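PDB 3KHY: propionate kinase from Francisella tularensis subsp. tularensis, which probably catalyses reversible phosphoryl transfer from ATP to acetate or a related short-chain carboxylate such as propionate, yielding the acyl phosphate and ADP. Local coordinates for residues Ile207-Ser219 with Val300-Asn312. Sequence-based numbering, arbitrary orientation.
Sequences ITAVVDGKSIDTS and VAKFVASYMIYFN
Strand 207-211 runs nearly parallel to helix segment 300-307, their axes 9.1 Å apart at an angle of 19°; the register pairs Ile207 with Phe303, Ala209 with Tyr307 and Val211 with Tyr310, and all three strand side chains set out toward the helix segment. The two branches of Ile207 divide the work: its CG2 meets CB of Phe303 at 3.6 Å, while CG1, anti to the backbone N (chi1 -179°), sends CD1 on across Val304 to touch its CG2. Ala209, with a lone methyl, lets two tyrosines close in, its CB lying 3.6 Å from CD2 of Tyr310 and near CD2 of Tyr307. Val211 CG2 rests against CB of Tyr310 and CE1 of Phe311, whose ring brings its edge to the carbonyl O of Val210.

The hairpin formed by strands 205-211 and 214-218, joined by a type I' turn, is the outer part of a five-stranded sheet, and helix 287-307 packs on one face of that sheet, an arrangement consistent with the actin-type ATPase fold of acetokinases. Across the hairpin, Ile216 lays CG2 over one face of the Tyr310 ring, 3.8 Å from its centroid, a CH-pi contact; Ile309 CG1 sits over the opposite face. Sandwiched between these aliphatic groups, which limit its rotation, the ring directs its hydroxyl to the carboxylate: Tyr310 OH donates to Asp217 OD2 at a very short 2.5 Å, with carboxylate and ring planes 80° apart. Asp217 OD2 also forms a salt bridge with Lys302 of the second subunit, which would favour the ionised acid and ties the hairpin to the dimer partner. Asp217 OD1 accepts from a water 3.0 Å away, and the same water lies 2.8 Å from OH of Tyr307, a residue long enough to carry a polar end past Ala209 to the second strand.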
ATOM      1  N   ILE A 207      10.790  -5.689   2.014  1.00 10.25           N
ATOM      2  CA  ILE A 207      11.150  -6.461   0.835  1.00 10.35           C
ATOM      3  C   ILE A 207      11.591  -5.506  -0.280  1.00 13.84           C
ATOM      4  O   ILE A 207      11.056  -4.408  -0.426  1.00 15.12           O
ATOM      5  CB  ILE A 207       9.981  -7.372   0.415  1.00 13.46           C
ATOM      6  CG1 ILE A 207      10.359  -8.213  -0.806  1.00 13.89           C
ATOM      7  CG2 ILE A 207       8.693  -6.552   0.147  1.00 10.14           C
ATOM      8  CD1 ILE A 207       9.337  -9.303  -1.057  1.00 14.04           C
ATOM      9  N   THR A 208      12.606  -5.899  -1.031  1.00 10.56           N
ATOM     10  CA  THR A 208      13.204  -4.990  -1.996  1.00 14.87           C
ATOM     11  C   THR A 208      13.416  -5.677  -3.328  1.00 16.26           C
ATOM     12  O   THR A 208      13.821  -6.840  -3.370  1.00 13.92           O
ATOM     13  CB  THR A 208      14.546  -4.468  -1.478  1.00 14.42           C
ATOM     14  OG1 THR A 208      14.314  -3.696  -0.288  1.00 14.09           O
ATOM     15  CG2 THR A 208      15.249  -3.599  -2.528  1.00 15.59           C
ATOM     16  N   ALA A 209      13.128  -4.955  -4.410  1.00 12.08           N
ATOM     17  CA  ALA A 209      13.439  -5.433  -5.750  1.00 13.29           C
ATOM     18  C   ALA A 209      14.786  -4.852  -6.172  1.00 13.03           C
ATOM     19  O   ALA A 209      14.936  -3.636  -6.302  1.00 16.50           O
ATOM     20  CB  ALA A 209      12.338  -5.012  -6.749  1.00 11.06           C
ATOM     21  N   VAL A 210      15.750  -5.732  -6.391  1.00 11.53           N
ATOM     22  CA  VAL A 210      17.111  -5.342  -6.755  1.00 10.73           C
ATOM     23  C   VAL A 210      17.405  -5.754  -8.199  1.00 13.32           C
ATOM     24  O   VAL A 210      17.376  -6.938  -8.541  1.00 14.68           O
ATOM     25  CB  VAL A 210      18.128  -5.975  -5.806  1.00 13.58           C
ATOM     26  CG1 VAL A 210      19.564  -5.680  -6.267  1.00 12.90           C
ATOM     27  CG2 VAL A 210      17.899  -5.469  -4.372  1.00 16.39           C
ATOM     28  N   VAL A 211      17.663  -4.769  -9.052  1.00 11.64           N
ATOM     29  CA  VAL A 211      17.932  -5.026 -10.464  1.00 13.57           C
ATOM     30  C   VAL A 211      19.365  -4.608 -10.774  1.00 17.85           C
ATOM     31  O   VAL A 211      19.774  -3.490 -10.465  1.00 21.22           O
ATOM     32  CB  VAL A 211      16.943  -4.265 -11.371  1.00 17.55           C
ATOM     33  CG1 VAL A 211      17.278  -4.484 -12.836  1.00 23.35           C
ATOM     34  CG2 VAL A 211      15.505  -4.723 -11.077  1.00 18.89           C
ATOM     35  N   ASP A 212      20.126  -5.528 -11.345  1.00 18.02           N
ATOM     36  CA  ASP A 212      21.557  -5.314 -11.582  1.00 20.13           C
ATOM     37  C   ASP A 212      22.251  -4.683 -10.368  1.00 18.78           C
ATOM     38  O   ASP A 212      23.061  -3.764 -10.512  1.00 23.83           O
ATOM     39  CB  ASP A 212      21.797  -4.454 -12.831  1.00 21.01           C
ATOM     40  CG  ASP A 212      23.210  -4.629 -13.397  1.00 28.89           C
ATOM     41  OD1 ASP A 212      23.785  -5.726 -13.227  1.00 34.44           O
ATOM     42  OD2 ASP A 212      23.741  -3.686 -14.018  1.00 23.70           O
ATOM     43  N   GLY A 213      21.920  -5.174  -9.175  1.00 16.34           N
ATOM     44  CA  GLY A 213      22.582  -4.731  -7.964  1.00 19.48           C
ATOM     45  C   GLY A 213      22.021  -3.472  -7.322  1.00 16.23           C
ATOM     46  O   GLY A 213      22.462  -3.103  -6.232  1.00 18.63           O
ATOM     47  N   LYS A 214      21.066  -2.814  -7.979  1.00 19.50           N
ATOM     48  CA  LYS A 214      20.485  -1.570  -7.467  1.00 16.91           C
ATOM     49  C   LYS A 214      19.006  -1.692  -7.060  1.00 18.98           C
ATOM     50  O   LYS A 214      18.209  -2.309  -7.759  1.00 15.06           O
ATOM     51  CB  LYS A 214      20.622  -0.463  -8.505  1.00 16.77           C
ATOM     52  CG  LYS A 214      22.073  -0.116  -8.845  1.00 23.04           C
ATOM     53  CD  LYS A 214      22.133   0.946  -9.939  1.00 29.69           C
ATOM     54  CE  LYS A 214      23.576   1.350 -10.214  1.00 46.92           C
ATOM     55  NZ  LYS A 214      23.663   2.744 -10.754  1.00 58.98           N
ATOM     56  N   SER A 215      18.655  -1.092  -5.925  1.00 12.52           N
ATOM     57  CA  SER A 215      17.266  -1.049  -5.471  1.00 16.16           C
ATOM     58  C   SER A 215      16.405  -0.267  -6.479  1.00 16.57           C
ATOM     59  O   SER A 215      16.764   0.836  -6.885  1.00 19.61           O
ATOM     60  CB  SER A 215      17.179  -0.394  -4.082  1.00 12.33           C
ATOM     61  OG  SER A 215      15.817  -0.234  -3.687  1.00 15.89           O
ATOM     62  N   ILE A 216      15.288  -0.854  -6.903  1.00 13.84           N
ATOM     63  CA  ILE A 216      14.364  -0.176  -7.797  1.00 12.83           C
ATOM     64  C   ILE A 216      13.006   0.054  -7.130  1.00 14.87           C
ATOM     65  O   ILE A 216      12.248   0.924  -7.545  1.00 14.52           O
ATOM     66  CB  ILE A 216      14.189  -0.950  -9.133  1.00 13.06           C
ATOM     67  CG1 ILE A 216      13.471  -0.096 -10.175  1.00 17.66           C
ATOM     68  CG2 ILE A 216      13.422  -2.260  -8.922  1.00 14.23           C
ATOM     69  CD1 ILE A 216      13.498  -0.725 -11.570  1.00 21.95           C
ATOM     70  N   ASP A 217      12.698  -0.727  -6.092  1.00 11.48           N
ATOM     71  CA  ASP A 217      11.430  -0.565  -5.367  1.00 13.83           C
ATOM     72  C   ASP A 217      11.603  -1.253  -4.018  1.00 12.21           C
ATOM     73  O   ASP A 217      12.400  -2.169  -3.889  1.00 12.86           O
ATOM     74  CB  ASP A 217      10.285  -1.192  -6.171  1.00 11.65           C
ATOM     75  CG  ASP A 217       8.894  -0.660  -5.780  1.00 13.39           C
ATOM     76  OD1 ASP A 217       8.741   0.073  -4.774  1.00 11.13           O
ATOM     77  OD2 ASP A 217       7.933  -1.019  -6.492  1.00 14.05           O
ATOM     78  N   THR A 218      10.873  -0.796  -3.010  1.00 10.60           N
ATOM     79  CA  THR A 218      10.975  -1.385  -1.690  1.00 13.36           C
ATOM     80  C   THR A 218       9.709  -1.078  -0.915  1.00 13.67           C
ATOM     81  O   THR A 218       8.965  -0.142  -1.261  1.00 11.71           O
ATOM     82  CB  THR A 218      12.219  -0.855  -0.954  1.00 13.19           C
ATOM     83  OG1 THR A 218      12.441  -1.625   0.215  1.00 14.06           O
ATOM     84  CG2 THR A 218      12.038   0.622  -0.587  1.00 15.17           C
ATOM     85  N   SER A 219       9.469  -1.848   0.142  1.00 13.74           N
ATOM     86  CA  SER A 219       8.152  -1.866   0.788  1.00 14.50           C
ATOM     87  C   SER A 219       7.931  -0.837   1.909  1.00 10.88           C
ATOM     88  O   SER A 219       6.796  -0.407   2.136  1.00 11.95           O
ATOM     89  CB  SER A 219       7.812  -3.279   1.269  1.00  9.87           C
ATOM     90  OG  SER A 219       8.663  -3.670   2.327  1.00 13.11           O
ATOM     91  N   VAL A 300       3.653 -10.876   2.291  1.00  8.75           N
ATOM     92  CA  VAL A 300       4.979 -11.047   1.675  1.00  9.69           C
ATOM     93  C   VAL A 300       4.825 -11.596   0.254  1.00 10.50           C
ATOM     94  O   VAL A 300       5.470 -11.116  -0.684  1.00 12.28           O
ATOM     95  CB  VAL A 300       5.895 -12.016   2.473  1.00 11.56           C
ATOM     96  CG1 VAL A 300       7.226 -12.258   1.707  1.00  9.26           C
ATOM     97  CG2 VAL A 300       6.154 -11.485   3.886  1.00 16.84           C
ATOM     98  N   ALA A 301       3.988 -12.621   0.094  1.00 12.24           N
ATOM     99  CA  ALA A 301       3.764 -13.197  -1.227  1.00 10.75           C
ATOM    100  C   ALA A 301       3.215 -12.174  -2.223  1.00 12.89           C
ATOM    101  O   ALA A 301       3.634 -12.158  -3.377  1.00 13.89           O
ATOM    102  CB  ALA A 301       2.848 -14.416  -1.147  1.00 11.46           C
ATOM    103  N   LYS A 302       2.285 -11.315  -1.786  1.00 11.78           N
ATOM    104  CA  LYS A 302       1.762 -10.268  -2.663  1.00 13.95           C
ATOM    105  C   LYS A 302       2.837  -9.279  -3.155  1.00 14.93           C
ATOM    106  O   LYS A 302       2.812  -8.867  -4.320  1.00  9.93           O
ATOM    107  CB  LYS A 302       0.593  -9.512  -2.006  1.00 12.09           C
ATOM    108  CG  LYS A 302      -0.736 -10.244  -2.180  1.00 17.98           C
ATOM    109  CD  LYS A 302      -1.881  -9.537  -1.499  1.00 22.79           C
ATOM    110  CE  LYS A 302      -2.219  -8.229  -2.194  1.00 24.32           C
ATOM    111  NZ  LYS A 302      -3.360  -7.594  -1.488  1.00 24.05           N
ATOM    112  N   PHE A 303       3.757  -8.899  -2.271  1.00 13.50           N
ATOM    113  CA  PHE A 303       4.853  -8.015  -2.651  1.00 17.04           C
ATOM    114  C   PHE A 303       5.811  -8.720  -3.615  1.00 18.10           C
ATOM    115  O   PHE A 303       6.252  -8.136  -4.591  1.00 14.82           O
ATOM    116  CB  PHE A 303       5.613  -7.491  -1.420  1.00 11.73           C
ATOM    117  CG  PHE A 303       5.066  -6.192  -0.869  1.00 13.36           C
ATOM    118  CD1 PHE A 303       5.567  -4.967  -1.299  1.00 15.38           C
ATOM    119  CD2 PHE A 303       4.028  -6.200   0.051  1.00 16.23           C
ATOM    120  CE1 PHE A 303       5.050  -3.778  -0.810  1.00 16.92           C
ATOM    121  CE2 PHE A 303       3.518  -5.016   0.559  1.00 19.90           C
ATOM    122  CZ  PHE A 303       4.031  -3.803   0.128  1.00 15.85           C
ATOM    123  N   VAL A 304       6.155  -9.969  -3.323  1.00 13.96           N
ATOM    124  CA  VAL A 304       6.999 -10.730  -4.223  1.00 14.43           C
ATOM    125  C   VAL A 304       6.373 -10.743  -5.608  1.00 15.50           C
ATOM    126  O   VAL A 304       7.028 -10.424  -6.596  1.00 12.82           O
ATOM    127  CB  VAL A 304       7.153 -12.184  -3.759  1.00 14.15           C
ATOM    128  CG1 VAL A 304       7.849 -13.003  -4.846  1.00 18.09           C
ATOM    129  CG2 VAL A 304       7.936 -12.236  -2.445  1.00 12.00           C
ATOM    130  N   ALA A 305       5.099 -11.116  -5.675  1.00 10.23           N
ATOM    131  CA  ALA A 305       4.383 -11.146  -6.954  1.00 17.71           C
ATOM    132  C   ALA A 305       4.417  -9.795  -7.665  1.00 18.14           C
ATOM    133  O   ALA A 305       4.633  -9.721  -8.892  1.00 14.10           O
ATOM    134  CB  ALA A 305       2.937 -11.601  -6.753  1.00 13.22           C
ATOM    135  N   SER A 306       4.216  -8.717  -6.905  0.50 10.12           N
ATOM    136  CA  SER A 306       4.165  -7.381  -7.499  0.50  9.37           C
ATOM    137  C   SER A 306       5.522  -6.981  -8.058  0.50  9.40           C
ATOM    138  O   SER A 306       5.602  -6.253  -9.047  0.50 12.68           O
ATOM    139  CB  SER A 306       3.683  -6.326  -6.490  0.50 15.19           C
ATOM    140  OG  SER A 306       4.757  -5.783  -5.745  0.50 25.66           O
ATOM    141  N   TYR A 307       6.587  -7.451  -7.421  1.00 10.70           N
ATOM    142  CA  TYR A 307       7.947  -7.144  -7.886  1.00 14.74           C
ATOM    143  C   TYR A 307       8.409  -7.956  -9.100  1.00 16.38           C
ATOM    144  O   TYR A 307       9.439  -7.643  -9.709  1.00 13.53           O
ATOM    145  CB  TYR A 307       8.956  -7.300  -6.740  1.00 12.47           C
ATOM    146  CG  TYR A 307       8.836  -6.228  -5.663  1.00 10.19           C
ATOM    147  CD1 TYR A 307       7.890  -5.205  -5.758  1.00 15.28           C
ATOM    148  CD2 TYR A 307       9.659  -6.257  -4.543  1.00 14.46           C
ATOM    149  CE1 TYR A 307       7.783  -4.220  -4.747  1.00  9.72           C
ATOM    150  CE2 TYR A 307       9.561  -5.299  -3.543  1.00 12.40           C
ATOM    151  CZ  TYR A 307       8.628  -4.289  -3.646  1.00 14.49           C
ATOM    152  OH  TYR A 307       8.561  -3.349  -2.632  1.00 13.67           O
HETATM  153  N   MSE A 308       7.669  -9.000  -9.452  1.00 14.20           N
HETATM  154  CA  MSE A 308       8.014  -9.766 -10.647  1.00 14.94           C
HETATM  155  C   MSE A 308       8.044  -8.881 -11.907  1.00 16.22           C
HETATM  156  O   MSE A 308       8.746  -9.193 -12.865  1.00 14.26           O
HETATM  157  CB  MSE A 308       7.047 -10.939 -10.845  1.00 14.30           C
HETATM  158  CG  MSE A 308       7.069 -11.949  -9.707  1.00 14.69           C
HETATM  159 SE   MSE A 308       8.863 -12.743  -9.462  1.00 27.50          SE
HETATM  160  CE  MSE A 308       8.805 -14.013 -10.961  1.00 18.06           C
ATOM    161  N   ILE A 309       7.308  -7.768 -11.906  1.00 15.99           N
ATOM    162  CA  ILE A 309       7.318  -6.877 -13.076  1.00 13.96           C
ATOM    163  C   ILE A 309       8.704  -6.378 -13.464  1.00 15.91           C
ATOM    164  O   ILE A 309       8.930  -6.045 -14.632  1.00 16.27           O
ATOM    165  CB  ILE A 309       6.443  -5.616 -12.903  1.00 18.48           C
ATOM    166  CG1 ILE A 309       6.960  -4.761 -11.740  1.00 17.14           C
ATOM    167  CG2 ILE A 309       4.984  -5.969 -12.744  1.00 24.23           C
ATOM    168  CD1 ILE A 309       6.340  -3.361 -11.712  1.00 28.31           C
ATOM    169  N   TYR A 310       9.621  -6.302 -12.499  1.00 16.20           N
ATOM    170  CA  TYR A 310      10.941  -5.709 -12.769  1.00 13.35           C
ATOM    171  C   TYR A 310      11.948  -6.644 -13.431  1.00 19.70           C
ATOM    172  O   TYR A 310      13.064  -6.224 -13.752  1.00 20.02           O
ATOM    173  CB  TYR A 310      11.578  -5.156 -11.494  1.00 11.82           C
ATOM    174  CG  TYR A 310      10.732  -4.112 -10.807  1.00 15.81           C
ATOM    175  CD1 TYR A 310      10.481  -2.881 -11.417  1.00 15.68           C
ATOM    176  CD2 TYR A 310      10.176  -4.357  -9.547  1.00 15.56           C
ATOM    177  CE1 TYR A 310       9.696  -1.923 -10.797  1.00 18.63           C
ATOM    178  CE2 TYR A 310       9.385  -3.404  -8.921  1.00 15.22           C
ATOM    179  CZ  TYR A 310       9.150  -2.187  -9.553  1.00 15.32           C
ATOM    180  OH  TYR A 310       8.370  -1.228  -8.938  1.00 14.72           O
ATOM    181  N   PHE A 311      11.574  -7.901 -13.645  1.00 17.81           N
ATOM    182  CA  PHE A 311      12.573  -8.888 -14.030  1.00 15.77           C
ATOM    183  C   PHE A 311      12.266  -9.617 -15.325  1.00 20.19           C
ATOM    184  O   PHE A 311      11.242 -10.288 -15.438  1.00 18.20           O
ATOM    185  CB  PHE A 311      12.757  -9.918 -12.901  1.00 18.88           C
ATOM    186  CG  PHE A 311      13.184  -9.308 -11.595  1.00 18.07           C
ATOM    187  CD1 PHE A 311      14.528  -9.052 -11.340  1.00 17.84           C
ATOM    188  CD2 PHE A 311      12.249  -8.993 -10.622  1.00 13.26           C
ATOM    189  CE1 PHE A 311      14.939  -8.479 -10.144  1.00 15.66           C
ATOM    190  CE2 PHE A 311      12.653  -8.427  -9.409  1.00 16.58           C
ATOM    191  CZ  PHE A 311      14.001  -8.175  -9.175  1.00 15.38           C
ATOM    192  N   ASN A 312      13.168  -9.497 -16.295  1.00 19.66           N
ATOM    193  CA  ASN A 312      13.121 -10.370 -17.452  1.00 27.78           C
ATOM    194  C   ASN A 312      13.430 -11.782 -16.974  1.00 24.85           C
ATOM    195  O   ASN A 312      12.762 -12.745 -17.345  1.00 28.89           O
ATOM    196  CB  ASN A 312      14.144  -9.941 -18.501  1.00 33.07           C
ATOM    197  CG  ASN A 312      14.140 -10.850 -19.710  1.00 44.65           C
ATOM    198  OD1 ASN A 312      13.137 -10.956 -20.417  1.00 47.47           O
ATOM    199  ND2 ASN A 312      15.261 -11.518 -19.952  1.00 47.81           N
TER
HETATM  200  O   HOH W   1       6.705  -1.316  -3.126  1.00 18.41           O